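Local structure of putative racemase (Pseudovibrio sp. JE062, 3NZG) at residues V180-D185 with D211-F216; C261-S266 with L284-N289. The protein is a member of the mandelate racemase / muconate lactonizing enzyme family of the enolase superfamily and binds a magnesium ion in its barrel domain. All coordinates share one frame; numbering follows the deposited sequence.

Contact 1: V180-D185 with D211-F216; sequences VPIKAD and DYLYRF. With MG (magnesium ion), chain Q.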
loop_
_atom_site.group_PDB
_atom_site.type_symbol
_atom_site.label_atom_id
_atom_site.label_comp_id
_atom_site.label_asym_id
_atom_site.label_seq_id
_atom_site.Cartn_x
_atom_site.Cartn_y
_atom_site.Cartn_z
ATOM N N VAL D 180 11.210 22.173 29.146
ATOM C CA VAL D 180 9.992 22.778 29.659
ATOM C C VAL D 180 9.838 22.035 30.986
ATOM O O VAL D 180 9.640 20.822 31.005
ATOM C CB VAL D 180 8.772 22.487 28.769
ATOM C CG1 VAL D 180 7.500 22.937 29.474
ATOM C CG2 VAL D 180 8.915 23.215 27.439
ATOM N N PRO D 181 9.956 22.750 32.119
ATOM C CA PRO D 181 9.829 22.103 33.431
ATOM C C PRO D 181 8.606 21.183 33.570
ATOM O O PRO D 181 7.482 21.566 33.246
ATOM C CB PRO D 181 9.816 23.289 34.405
ATOM C CG PRO D 181 9.297 24.428 33.569
ATOM C CD PRO D 181 9.995 24.216 32.249
ATOM N N ILE D 182 8.844 19.970 34.059
ATOM C CA ILE D 182 7.788 18.972 34.228
ATOM C C ILE D 182 6.505 19.455 34.895
ATOM O O ILE D 182 5.427 19.432 34.294
ATOM C CB ILE D 182 8.281 17.780 35.047
ATOM C CG1 ILE D 182 9.497 17.151 34.376
ATOM C CG2 ILE D 182 7.160 16.759 35.187
ATOM C CD1 ILE D 182 10.164 16.097 35.225
ATOM N N LYS D 183 6.621 19.874 36.148
ATOM C CA LYS D 183 5.464 20.327 36.900
ATOM C C LYS D 183 4.941 21.693 36.503
ATOM O O LYS D 183 4.001 22.197 37.112
ATOM C CB LYS D 183 5.778 20.297 38.392
ATOM C CG LYS D 183 5.901 18.890 38.948
ATOM C CD LYS D 183 6.366 18.910 40.397
ATOM C CE LYS D 183 6.298 17.521 41.013
ATOM N NZ LYS D 183 6.780 17.542 42.422
ATOM N N ALA D 184 5.544 22.306 35.492
ATOM C CA ALA D 184 5.064 23.604 35.037
ATOM C C ALA D 184 3.701 23.333 34.423
ATOM O O ALA D 184 3.540 22.371 33.670
ATOM C CB ALA D 184 5.995 24.181 33.989
ATOM N N ASP D 185 2.722 24.169 34.744
ATOM C CA ASP D 185 1.379 23.988 34.210
ATOM C C ASP D 185 1.079 24.997 33.117
ATOM O O ASP D 185 -0.078 25.359 32.898
ATOM C CB ASP D 185 0.343 24.135 35.326
ATOM C CG ASP D 185 0.461 25.456 36.054
ATOM O OD1 ASP D 185 0.429 26.513 35.383
ATOM O OD2 ASP D 185 0.587 25.437 37.299
ATOM N N ASP D 211 13.376 19.977 24.904
ATOM C CA ASP D 211 12.932 18.745 25.547
ATOM C C ASP D 211 11.631 19.094 26.269
ATOM O O ASP D 211 11.628 19.916 27.190
ATOM C CB ASP D 211 13.983 18.273 26.557
ATOM C CG ASP D 211 13.779 16.838 26.990
ATOM O OD1 ASP D 211 12.612 16.422 27.179
ATOM O OD2 ASP D 211 14.796 16.127 27.152
ATOM N N TYR D 212 10.526 18.483 25.854
ATOM C CA TYR D 212 9.238 18.777 26.466
ATOM C C TYR D 212 8.900 17.881 27.655
ATOM O O TYR D 212 7.837 18.016 28.260
ATOM C CB TYR D 212 8.134 18.713 25.400
ATOM C CG TYR D 212 8.298 19.758 24.312
ATOM C CD1 TYR D 212 7.670 20.995 24.402
ATOM C CD2 TYR D 212 9.120 19.520 23.206
ATOM C CE1 TYR D 212 7.853 21.973 23.420
ATOM C CE2 TYR D 212 9.310 20.491 22.219
ATOM C CZ TYR D 212 8.674 21.716 22.336
ATOM O OH TYR D 212 8.868 22.685 21.383
ATOM N N LEU D 213 9.805 16.970 27.989
ATOM C CA LEU D 213 9.618 16.072 29.124
ATOM C C LEU D 213 8.264 15.359 29.199
ATOM O O LEU D 213 7.622 15.320 30.256
ATOM C CB LEU D 213 9.897 16.835 30.433
ATOM C CG LEU D 213 11.367 17.258 30.574
ATOM C CD1 LEU D 213 11.575 18.095 31.831
ATOM C CD2 LEU D 213 12.246 16.016 30.611
ATOM N N TYR D 214 7.837 14.807 28.066
ATOM C CA TYR D 214 6.597 14.042 27.973
ATOM C C TYR D 214 5.379 14.684 28.638
ATOM O O TYR D 214 4.621 14.005 29.326
ATOM C CB TYR D 214 6.835 12.650 28.575
ATOM C CG TYR D 214 8.033 11.932 27.974
ATOM C CD1 TYR D 214 7.944 11.306 26.734
ATOM C CD2 TYR D 214 9.268 11.926 28.625
ATOM C CE1 TYR D 214 9.055 10.697 26.147
ATOM C CE2 TYR D 214 10.388 11.317 28.047
ATOM C CZ TYR D 214 10.269 10.708 26.804
ATOM O OH TYR D 214 11.362 10.126 26.203
ATOM N N ARG D 215 5.174 15.979 28.426
ATOM C CA ARG D 215 4.026 16.642 29.038
ATOM C C ARG D 215 2.743 16.554 28.203
ATOM O O ARG D 215 1.681 16.944 28.673
ATOM C CB ARG D 215 4.350 18.118 29.330
ATOM C CG ARG D 215 4.525 18.977 28.096
ATOM C CD ARG D 215 5.076 20.370 28.413
ATOM N NE ARG D 215 4.123 21.264 29.073
ATOM C CZ ARG D 215 4.028 21.432 30.393
ATOM N NH1 ARG D 215 4.824 20.763 31.217
ATOM N NH2 ARG D 215 3.145 22.290 30.889
ATOM N N PHE D 216 2.833 16.030 26.981
ATOM C CA PHE D 216 1.660 15.934 26.104
ATOM C C PHE D 216 1.173 14.511 25.803
ATOM O O PHE D 216 1.934 13.544 25.881
ATOM C CB PHE D 216 1.956 16.614 24.767
ATOM C CG PHE D 216 2.411 18.043 24.884
ATOM C CD1 PHE D 216 1.540 19.037 25.315
ATOM C CD2 PHE D 216 3.703 18.400 24.511
ATOM C CE1 PHE D 216 1.947 20.370 25.364
ATOM C CE2 PHE D 216 4.120 19.726 24.558
ATOM C CZ PHE D 216 3.238 20.714 24.985
HETATM MG MG MG Q . 15.031 13.917 27.481
HETATM O O HOH W 1 7.286 19.367 30.619
HETATM O O HOH W 2 13.131 13.913 27.854
#
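Arg215 reaches from the 211-216 loop to the carbonyl oxygens of the turn at 181-184. From CB the chain leaves with CG between the backbone N and the carbonyl carbon (chi1 68°), and Arg215 CG rests over the centre of the Phe216 ring, 3.6 Å above its plane. Arg215 CD and NE then both pass Val180 CG1, CD at 3.7 Å, and the same methyl lies over one face of the guanidinium, offset toward its rim. A bend at chi3 (-72°) turns the group so that its NH1 and NH2 end faces Ala184 O. Arg215 NH2 donates to Ala184 O at 2.8 Å and NH1 to the same oxygen at 3.2 Å, with the acceptor almost in the guanidinium plane; both donors approach from one face of the carbonyl, NH2 from well above its plane. NH1 adds a weak bond to Ile182 O and donates to water 1, which also links Val180 O and Tyr212 O.

These loops follow strands 175-179 and 207-211, neighbours in the barrel of the enolase-type C-terminal domain, and the parallel pairing continues into the contact as Val180 N donates to Asp211 O at 3.0 Å. At that strand end Asp211 splits its carboxylate: Asp211 OD2 binds magnesium at 2.2 Å, as do Glu238 and Glu264, while OD1 accepts from Leu213 N in an Asx turn and from metal-bound water 2. Leu213 CD1 presses on Ile182 CG1 at 3.4 Å, a tight carbon pair, beside Trp67 and Lys66 of the second subunit.

Contact 2: C261-S266 with L284-N289; sequences CGAEMS and LQSDYN. With MG (magnesium ion), chain Q.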
loop_
_atom_site.group_PDB
_atom_site.type_symbol
_atom_site.label_atom_id
_atom_site.label_comp_id
_atom_site.label_asym_id
_atom_site.label_seq_id
_atom_site.Cartn_x
_atom_site.Cartn_y
_atom_site.Cartn_z
ATOM N N CYS D 261 11.788 13.685 17.617
ATOM C CA CYS D 261 12.678 12.677 18.181
ATOM C C CYS D 261 11.900 11.547 18.838
ATOM O O CYS D 261 10.724 11.686 19.154
ATOM C CB CYS D 261 13.580 13.287 19.256
ATOM S SG CYS D 261 14.427 14.798 18.798
ATOM N N GLY D 262 12.585 10.434 19.055
ATOM C CA GLY D 262 11.977 9.309 19.733
ATOM C C GLY D 262 13.033 8.356 20.256
ATOM O O GLY D 262 14.235 8.542 20.003
ATOM N N ALA D 263 12.585 7.352 21.005
ATOM C CA ALA D 263 13.453 6.299 21.525
ATOM C C ALA D 263 14.433 6.616 22.657
ATOM O O ALA D 263 15.275 5.778 22.996
ATOM C CB ALA D 263 14.199 5.651 20.364
ATOM N N GLU D 264 14.321 7.797 23.253
ATOM C CA GLU D 264 15.202 8.173 24.358
ATOM C C GLU D 264 15.257 7.100 25.462
ATOM O O GLU D 264 16.325 6.823 26.001
ATOM C CB GLU D 264 14.742 9.508 24.959
ATOM C CG GLU D 264 15.216 9.751 26.386
ATOM C CD GLU D 264 14.731 11.073 26.955
ATOM O OE1 GLU D 264 13.514 11.349 26.889
ATOM O OE2 GLU D 264 15.569 11.835 27.480
HETATM N N MSE D 265 14.117 6.500 25.800
HETATM C CA MSE D 265 14.086 5.478 26.857
HETATM C C MSE D 265 14.001 4.036 26.344
HETATM O O MSE D 265 13.808 3.109 27.125
HETATM C CB MSE D 265 12.905 5.732 27.804
HETATM C CG MSE D 265 12.883 7.104 28.472
HETATM SE SE MSE D 265 11.443 7.307 29.785
HETATM C CE MSE D 265 9.945 7.669 28.590
ATOM N N SER D 266 14.156 3.843 25.040
ATOM C CA SER D 266 14.047 2.513 24.450
ATOM C C SER D 266 15.294 1.638 24.605
ATOM O O SER D 266 16.353 2.109 25.025
ATOM C CB SER D 266 13.749 2.643 22.961
ATOM O OG SER D 266 14.913 3.086 22.284
ATOM N N LEU D 284 16.695 9.389 16.439
ATOM C CA LEU D 284 16.631 8.414 17.528
ATOM C C LEU D 284 17.551 8.840 18.670
ATOM O O LEU D 284 18.657 9.342 18.438
ATOM C CB LEU D 284 17.059 7.043 17.024
ATOM C CG LEU D 284 16.199 6.436 15.914
ATOM C CD1 LEU D 284 16.873 5.197 15.369
ATOM C CD2 LEU D 284 14.817 6.123 16.460
ATOM N N GLN D 285 17.104 8.621 19.901
ATOM C CA GLN D 285 17.889 9.015 21.065
ATOM C C GLN D 285 18.277 7.864 21.998
ATOM O O GLN D 285 18.523 8.077 23.184
ATOM C CB GLN D 285 17.130 10.095 21.837
ATOM C CG GLN D 285 16.826 11.322 20.974
ATOM C CD GLN D 285 16.151 12.447 21.735
ATOM O OE1 GLN D 285 15.080 12.268 22.317
ATOM N NE2 GLN D 285 16.780 13.622 21.732
ATOM N N SER D 286 18.330 6.653 21.448
ATOM C CA SER D 286 18.719 5.458 22.199
ATOM C C SER D 286 19.974 5.798 23.028
ATOM O O SER D 286 20.926 6.360 22.502
ATOM C CB SER D 286 19.027 4.316 21.223
ATOM O OG SER D 286 17.923 4.076 20.348
ATOM N N ASP D 287 19.965 5.439 24.308
ATOM C CA ASP D 287 21.073 5.735 25.233
ATOM C C ASP D 287 22.173 4.665 25.296
ATOM O O ASP D 287 21.890 3.464 25.295
ATOM C CB ASP D 287 20.496 5.946 26.640
ATOM C CG ASP D 287 21.513 6.498 27.630
ATOM O OD1 ASP D 287 22.709 6.133 27.565
ATOM O OD2 ASP D 287 21.097 7.290 28.497
ATOM N N TYR D 288 23.424 5.117 25.368
ATOM C CA TYR D 288 24.596 4.237 25.462
ATOM C C TYR D 288 24.461 3.207 26.590
ATOM O O TYR D 288 24.771 2.027 26.419
ATOM C CB TYR D 288 25.855 5.060 25.759
ATOM C CG TYR D 288 26.123 6.205 24.813
ATOM C CD1 TYR D 288 26.810 6.000 23.622
ATOM C CD2 TYR D 288 25.675 7.495 25.103
ATOM C CE1 TYR D 288 27.047 7.049 22.738
ATOM C CE2 TYR D 288 25.904 8.552 24.224
ATOM C CZ TYR D 288 26.588 8.322 23.046
ATOM O OH TYR D 288 26.794 9.349 22.158
ATOM N N ASN D 289 24.023 3.665 27.757
ATOM C CA ASN D 289 23.905 2.774 28.905
ATOM C C ASN D 289 22.555 2.105 29.112
ATOM O O ASN D 289 22.291 1.577 30.195
ATOM C CB ASN D 289 24.320 3.510 30.188
ATOM C CG ASN D 289 23.639 4.847 30.342
ATOM O OD1 ASN D 289 22.412 4.929 30.404
ATOM N ND2 ASN D 289 24.436 5.912 30.412
HETATM MG MG MG Q . 15.031 13.917 27.481
HETATM O O HOH W 3 17.530 4.474 25.756
HETATM O O HOH W 2 13.131 13.913 27.854
HETATM O O HOH W 4 17.072 1.473 20.992
#
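Gly262 and Leu284 form a parallel beta bridge, CA to CA 5.2 Å, in which Gln285 N donates to Gly262 O at 2.9 Å, nearly in line with the C=O bond (168°), and Leu284 CA-H points at the same oxygen. This is the C-terminal edge of two neighbouring strands of the enolase-type barrel, where the metal site lies. Beyond the bridge a type I turn from Ala263 to Ser266 lifts Glu264 beside Gln285, whose backbone O receives the CA-H of Glu264 almost straight, at 170°.

Gln285 runs extended along the other segment. Gln285 CD comes within 3.7 Å of Cys261 CB, and Gln285 OE1 is within 3.8 Å of Glu264 CB; NE2 is hydrogen-bonded to Glu238 OE1, which probably fixes the turn of the amide. Glu264 is extended beyond CG, with CG opposite the backbone N (chi1 158°), carrying its carboxylate to magnesium: OE2 binds the metal, and OE1 accepts from water 2 and is also hydrogen-bonded to Tyr214 OH.

Ala263 CB touches Leu284 CD2 at 4.0 Å, next to Trp275 of helix 268-279. Water 3 donates to Glu264 O and Ser266 O and accepts from Asp287 N. Ser266 OG donates to Ala263 O at 2.8 Å and accepts from water 4, which lies 2.8 Å from Ser286 OG.

Overall arrangement
Following the chain from the N terminus, past the N-terminal strands and helices and strand 137-143, contact 1 is met after strand 175-179. Helix 188-202 carries the chain back and strand 207-211 runs parallel to the first, a beta-alpha-beta crossover that contact 1 closes by joining the loops after the two strands. Contact 2 opens only later and brackets helix 268-279 in the same way, between the ends of strands 261-262 and 283-284. The two are therefore in series, neither nested nor crossed, with centres about 18 Å apart. They meet at the barrel mouth, where Tyr214 CZ packs on Met265 CE at 3.5 Å. Magnesium and water 2 belong to both contacts.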